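Local atomic coordinates of putative Acetyltransferase (Pyrococcus horikoshii, PDB entry 3DDD), a protein that binds coenzyme A and, as a member of the GNAT family, probably transfers acyl groups. Residues 139-144 / 264-269; 242-247 / 274-279. All blocks are in the same frame, centred on the assembly; numbering follows the deposited sequence. Where two conformers were deposited one is given.

Contact 1. Residues 139-144 / 264-269; sequences FVDEYR and MRMRLG
Phe139, Arg267 and Met264 have the largest buried areas in an antiparallel strand pairing that is consistent with one GNAT unit borrowing a strand from another. Strand 258-267 runs between strands 121-126 and 140-149, a place that would suit the final strand of a GNAT sheet, here supplied from further along the chain. The short segments 140-144 and 264-267 run at 141° to each other, and a beta bulge between Asp141 and Arg144 shifts the register by one residue, so that Arg265 O accepts from Glu142 N while Arg265 N donates to Tyr143 O. At the start of the pairing, Leu268 CB sits over the face of the Phe139 ring, 3.5 Å from its centroid, a CH-pi contact. At the other end the bend of selenomethionine Met264 at chi2 (65°) carries SE to 3.6 Å from Tyr143 C. On the opposite face from Met264, Val140 CG2 lies over the Arg267 guanidinium, 3.8 Å from its NH2, while a water links NH1 to Asp141 O. Glu142 OE1 turns to Arg123 in strand 121-126. Its other oxygen closes the salt bridge: Arg267 NH1 meets OE2 of Glu142 at 2.7 Å, in the guanidinium plane and on the anti lone pair.

Contact 2. Residues 242-247 / 274-279; sequences PEVNKD and EKVDIY
Asn245 ND2 donates to Tyr279 O at 2.7 Å, the one clear hydrogen bond between residues 242-247 and 274-279. The bond is nearly straight at hydrogen, 169°, and the acceptor lies in the plane of the Asn245 amide. At the carbonyl the bond is less regular, for ND2 stands well above the plane of the Tyr279 C=O, 74° out of it, and so misses the lone pairs. With CG anti to the backbone N (chi1 -175°), the Asn245 amide is carried across to the other loop, and its CB comes within 3.5 Å of Val276 O. The far end of the same amide serves its own chain: OD1 accepts weakly from Asp247 N and from Ala248 N. Replacing the amide with the methyl of an alanine would probably leave Tyr279 O without this donor and the first turn of helix 246-252 without its side-chain cap.

Beside the amide, the contact becomes apolar. Val276 CG2 presses on Val244 CG2 at 3.5 Å, tighter than ordinary carbon packing, and the two side chains meet at about a right angle. Val276 CG2 also touches Pro242 CB at 3.9 Å, while Pro242 CG rests 3.5 Å from Tyr279 O. Tyr143 of strand 140-149 lies against both Pro242 and Val244. The example illustrates how a single amide can cap the start of a helix, weakly here, and tie down a neighbouring loop: a type I beta turn, Pro242 to Asn245, leads out of strand 238-242 and delivers an asparagine N-cap to helix 246-252.

Overall arrangement
Both contacts are partly buried, yet they illustrate two ways of joining distant segments. Contact 1, the larger at 796 Å² against 269 Å², is strand pairing by repeated backbone bonds, with charged side chains on both faces; the side chain of Met266 lies about 8 Å from the bound coenzyme A. Contact 2, away from the annotated sites, joins a turn to a loop through a single side-chain bond and a few methyl groups. The Arg144 NH1 to Glu243 OE1 salt bridge connects them, as does a probable hydrogen bond between Tyr143 OH and Glu274 OE2. Strand 140-149 also pairs with strand 238-242, which leads into contact 2, suggesting a reciprocal exchange of strands between the two GNAT units.

Contact 1. Residues 139-144 / 264-269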
loop_
_atom_site.group_PDB
_atom_site.type_symbol
_atom_site.label_atom_id
_atom_site.label_comp_id
_atom_site.label_asym_id
_atom_site.label_seq_id
_atom_site.Cartn_x
_atom_site.Cartn_y
_atom_site.Cartn_z
ATOM N N PHE A 139 8.548 -1.138 16.337
ATOM C CA PHE A 139 8.190 -1.999 15.226
ATOM C C PHE A 139 9.243 -3.091 15.005
ATOM O O PHE A 139 10.457 -2.809 14.998
ATOM C CB PHE A 139 7.965 -1.183 13.945
ATOM C CG PHE A 139 6.609 -0.522 13.883
ATOM C CD1 PHE A 139 6.328 0.608 14.665
ATOM C CD2 PHE A 139 5.617 -1.021 13.047
ATOM C CE1 PHE A 139 5.110 1.214 14.619
ATOM C CE2 PHE A 139 4.362 -0.402 12.983
ATOM C CZ PHE A 139 4.102 0.714 13.783
ATOM N N VAL A 140 8.765 -4.332 14.854
ATOM C CA VAL A 140 9.600 -5.518 14.662
ATOM C C VAL A 140 9.477 -6.027 13.219
ATOM O O VAL A 140 8.436 -5.899 12.612
ATOM C CB VAL A 140 9.189 -6.674 15.634
ATOM C CG1 VAL A 140 9.376 -6.263 17.125
ATOM C CG2 VAL A 140 7.761 -7.124 15.368
ATOM N N ASP A 141 10.543 -6.615 12.685
ATOM C CA ASP A 141 10.541 -7.165 11.330
ATOM C C ASP A 141 9.578 -8.342 11.177
ATOM O O ASP A 141 9.494 -9.211 12.054
ATOM C CB ASP A 141 11.935 -7.655 10.917
ATOM C CG ASP A 141 12.964 -6.544 10.825
ATOM O OD1 ASP A 141 12.618 -5.373 10.979
ATOM O OD2 ASP A 141 14.136 -6.867 10.590
ATOM N N GLU A 142 8.858 -8.358 10.061
ATOM C CA GLU A 142 8.111 -9.537 9.663
ATOM C C GLU A 142 8.856 -10.267 8.541
ATOM O O GLU A 142 9.581 -11.206 8.812
ATOM C CB GLU A 142 6.672 -9.159 9.273
ATOM C CG GLU A 142 5.868 -8.724 10.501
ATOM C CD GLU A 142 4.374 -8.720 10.281
ATOM O OE1 GLU A 142 3.923 -8.384 9.166
ATOM O OE2 GLU A 142 3.647 -9.057 11.233
ATOM N N TYR A 143 8.726 -9.795 7.310
ATOM C CA TYR A 143 9.403 -10.371 6.157
ATOM C C TYR A 143 9.446 -9.275 5.089
ATOM O O TYR A 143 8.710 -8.301 5.189
ATOM C CB TYR A 143 8.648 -11.617 5.624
ATOM C CG TYR A 143 7.148 -11.411 5.520
ATOM C CD1 TYR A 143 6.621 -10.680 4.495
ATOM C CD2 TYR A 143 6.265 -11.912 6.489
ATOM C CE1 TYR A 143 5.261 -10.447 4.393
ATOM C CE2 TYR A 143 4.880 -11.688 6.391
ATOM C CZ TYR A 143 4.393 -10.942 5.328
ATOM O OH TYR A 143 3.040 -10.669 5.160
ATOM N N ARG A 144 10.287 -9.462 4.070
ATOM C CA ARG A 144 10.427 -8.492 2.971
ATOM C C ARG A 144 9.301 -8.585 1.957
ATOM O O ARG A 144 8.722 -9.651 1.730
ATOM C CB ARG A 144 11.771 -8.652 2.248
ATOM C CG ARG A 144 12.946 -8.048 2.989
ATOM C CD ARG A 144 14.277 -8.571 2.478
ATOM N NE ARG A 144 14.755 -7.858 1.290
ATOM C CZ ARG A 144 14.975 -8.392 0.081
ATOM N NH1 ARG A 144 14.762 -9.679 -0.180
ATOM N NH2 ARG A 144 15.416 -7.614 -0.890
HETATM N N MSE A 264 10.762 -3.835 4.135
HETATM C CA MSE A 264 10.627 -4.767 5.195
HETATM C C MSE A 264 9.253 -4.470 5.769
HETATM O O MSE A 264 8.946 -3.334 6.117
HETATM C CB MSE A 264 11.763 -4.583 6.198
HETATM C CG MSE A 264 11.640 -5.423 7.449
HETATM SE SE MSE A 264 11.741 -7.319 7.129
HETATM C CE MSE A 264 13.696 -7.502 6.929
ATOM N N ARG A 265 8.412 -5.489 5.803
ATOM C CA ARG A 265 7.141 -5.375 6.448
ATOM C C ARG A 265 7.454 -5.429 7.930
ATOM O O ARG A 265 8.348 -6.130 8.337
ATOM C CB ARG A 265 6.208 -6.494 6.002
ATOM C CG ARG A 265 4.830 -6.497 6.601
ATOM C CD ARG A 265 3.886 -7.330 5.702
ATOM N NE ARG A 265 3.519 -6.553 4.514
ATOM C CZ ARG A 265 2.462 -6.769 3.740
ATOM N NH1 ARG A 265 1.634 -7.778 3.989
ATOM N NH2 ARG A 265 2.217 -5.934 2.724
HETATM N N MSE A 266 6.748 -4.624 8.714
HETATM C CA MSE A 266 6.999 -4.509 10.153
HETATM C C MSE A 266 5.685 -4.410 10.914
HETATM O O MSE A 266 4.657 -4.061 10.339
HETATM C CB MSE A 266 7.833 -3.261 10.434
HETATM C CG MSE A 266 9.160 -3.197 9.708
HETATM SE SE MSE A 266 10.166 -1.631 10.161
HETATM C CE MSE A 266 11.102 -2.314 11.709
ATOM N N ARG A 267 5.738 -4.698 12.207
ATOM C CA ARG A 267 4.545 -4.806 13.046
ATOM C C ARG A 267 4.749 -4.239 14.441
ATOM O O ARG A 267 5.763 -4.489 15.110
ATOM C CB ARG A 267 4.094 -6.276 13.143
ATOM C CG ARG A 267 2.858 -6.495 13.997
ATOM C CD ARG A 267 2.527 -7.957 14.124
ATOM N NE ARG A 267 3.368 -8.599 15.136
ATOM C CZ ARG A 267 4.442 -9.329 14.881
ATOM N NH1 ARG A 267 4.814 -9.600 13.648
ATOM N NH2 ARG A 267 5.123 -9.847 15.884
ATOM N N LEU A 268 3.743 -3.493 14.890
ATOM C CA LEU A 268 3.637 -3.103 16.279
ATOM C C LEU A 268 2.340 -3.690 16.838
ATOM O O LEU A 268 1.235 -3.328 16.427
ATOM C CB LEU A 268 3.693 -1.591 16.457
ATOM C CG LEU A 268 3.581 -1.102 17.907
ATOM C CD1 LEU A 268 4.712 -1.645 18.824
ATOM C CD2 LEU A 268 3.526 0.406 17.945
ATOM N N GLY A 269 2.492 -4.607 17.788
ATOM C CA GLY A 269 1.373 -5.316 18.354
ATOM C C GLY A 269 1.415 -6.797 18.013
ATOM O O GLY A 269 2.444 -7.319 17.571
HETATM O O HOH W 1 7.572 -10.895 13.199
#

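Contact 2. Residues 242-247 / 274-279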
loop_
_atom_site.group_PDB
_atom_site.type_symbol
_atom_site.label_atom_id
_atom_site.label_comp_id
_atom_site.label_asym_id
_atom_site.label_seq_id
_atom_site.Cartn_x
_atom_site.Cartn_y
_atom_site.Cartn_z
ATOM N N PRO A 242 5.459 -11.032 -1.283
ATOM C CA PRO A 242 5.999 -11.274 0.045
ATOM C C PRO A 242 7.055 -12.362 -0.092
ATOM O O PRO A 242 6.771 -13.411 -0.644
ATOM C CB PRO A 242 4.790 -11.763 0.846
ATOM C CG PRO A 242 3.628 -11.709 -0.053
ATOM C CD PRO A 242 4.137 -11.646 -1.454
ATOM N N GLU A 243 8.255 -12.105 0.408
ATOM C CA GLU A 243 9.409 -12.977 0.153
ATOM C C GLU A 243 9.237 -14.367 0.808
ATOM O O GLU A 243 9.944 -15.311 0.449
ATOM C CB GLU A 243 10.701 -12.262 0.609
ATOM C CG GLU A 243 12.034 -12.913 0.209
ATOM C CD GLU A 243 13.254 -12.025 0.496
ATOM O OE1 GLU A 243 13.110 -10.966 1.131
ATOM O OE2 GLU A 243 14.373 -12.397 0.095
ATOM N N VAL A 244 8.296 -14.482 1.751
ATOM C CA VAL A 244 7.984 -15.752 2.418
ATOM C C VAL A 244 7.041 -16.659 1.634
ATOM O O VAL A 244 6.799 -17.777 2.059
ATOM C CB VAL A 244 7.341 -15.540 3.807
ATOM C CG1 VAL A 244 8.377 -15.022 4.799
ATOM C CG2 VAL A 244 6.127 -14.643 3.713
ATOM N N ASN A 245 6.477 -16.175 0.526
ATOM C CA ASN A 245 5.691 -17.020 -0.358
ATOM C C ASN A 245 6.721 -17.577 -1.305
ATOM O O ASN A 245 7.168 -16.878 -2.214
ATOM C CB ASN A 245 4.620 -16.217 -1.104
ATOM C CG ASN A 245 3.718 -17.083 -1.945
ATOM O OD1 ASN A 245 4.124 -18.134 -2.402
ATOM N ND2 ASN A 245 2.476 -16.640 -2.164
ATOM N N LYS A 246 7.118 -18.822 -1.056
ATOM C CA LYS A 246 8.148 -19.500 -1.832
ATOM C C LYS A 246 7.713 -19.718 -3.283
ATOM O O LYS A 246 8.537 -19.629 -4.199
ATOM C CB LYS A 246 8.508 -20.827 -1.155
ATOM N N ASP A 247 6.420 -19.946 -3.512
ATOM C CA ASP A 247 5.933 -20.152 -4.871
ATOM C C ASP A 247 5.838 -18.881 -5.700
ATOM O O ASP A 247 5.855 -18.952 -6.919
ATOM C CB ASP A 247 4.563 -20.828 -4.871
ATOM C CG ASP A 247 4.614 -22.279 -4.417
ATOM O OD1 ASP A 247 5.667 -22.953 -4.540
ATOM O OD2 ASP A 247 3.573 -22.747 -3.933
ATOM N N GLU A 274 -2.515 -14.658 8.987
ATOM C CA GLU A 274 -2.623 -14.463 7.544
ATOM C C GLU A 274 -2.215 -15.743 6.825
ATOM O O GLU A 274 -1.530 -16.569 7.392
ATOM C CB GLU A 274 -1.758 -13.275 7.084
ATOM C CG GLU A 274 -0.267 -13.419 7.343
ATOM C CD GLU A 274 0.532 -12.182 6.963
ATOM O OE1 GLU A 274 -0.057 -11.187 6.470
ATOM O OE2 GLU A 274 1.766 -12.209 7.149
ATOM N N LYS A 275 -2.645 -15.923 5.583
ATOM C CA LYS A 275 -2.295 -17.142 4.851
ATOM C C LYS A 275 -1.416 -16.771 3.656
ATOM O O LYS A 275 -1.861 -16.637 2.521
ATOM C CB LYS A 275 -3.547 -17.927 4.455
ATOM C CG LYS A 275 -3.224 -19.337 3.952
ATOM C CD LYS A 275 -4.462 -20.238 3.810
ATOM C CE LYS A 275 -4.125 -21.605 3.179
ATOM N NZ LYS A 275 -2.665 -21.972 3.279
ATOM N N VAL A 276 -0.148 -16.579 3.959
ATOM C CA VAL A 276 0.773 -15.896 3.068
ATOM C C VAL A 276 1.239 -16.805 1.905
ATOM O O VAL A 276 1.766 -16.316 0.909
ATOM C CB VAL A 276 1.983 -15.354 3.877
ATOM C CG1 VAL A 276 2.918 -16.514 4.286
ATOM C CG2 VAL A 276 2.709 -14.255 3.095
ATOM N N ASP A 277 1.033 -18.116 2.065
ATOM C CA ASP A 277 1.306 -19.096 1.011
ATOM C C ASP A 277 0.386 -18.915 -0.191
ATOM O O ASP A 277 0.787 -19.180 -1.323
ATOM C CB ASP A 277 1.273 -20.563 1.539
ATOM C CG ASP A 277 -0.067 -20.969 2.150
ATOM O OD1 ASP A 277 -0.371 -20.502 3.264
ATOM O OD2 ASP A 277 -0.797 -21.794 1.547
ATOM N N ILE A 278 -0.822 -18.404 0.035
ATOM C CA ILE A 278 -1.740 -18.109 -1.086
ATOM C C ILE A 278 -1.693 -16.664 -1.576
ATOM O O ILE A 278 -2.438 -16.284 -2.489
ATOM C CB ILE A 278 -3.219 -18.537 -0.803
ATOM C CG1 ILE A 278 -3.879 -17.737 0.332
ATOM C CG2 ILE A 278 -3.286 -20.058 -0.557
ATOM C CD1 ILE A 278 -5.409 -17.900 0.338
ATOM N N TYR A 279 -0.830 -15.867 -0.945
ATOM C CA TYR A 279 -0.800 -14.429 -1.103
ATOM C C TYR A 279 0.435 -14.120 -1.917
ATOM O O TYR A 279 1.553 -14.191 -1.383
ATOM C CB TYR A 279 -0.717 -13.750 0.265
ATOM C CG TYR A 279 -0.932 -12.239 0.293
ATOM C CD1 TYR A 279 -1.559 -11.557 -0.751
ATOM C CD2 TYR A 279 -0.597 -11.516 1.408
ATOM C CE1 TYR A 279 -1.801 -10.183 -0.664
ATOM C CE2 TYR A 279 -0.832 -10.147 1.502
ATOM C CZ TYR A 279 -1.432 -9.488 0.471
ATOM O OH TYR A 279 -1.648 -8.129 0.571
#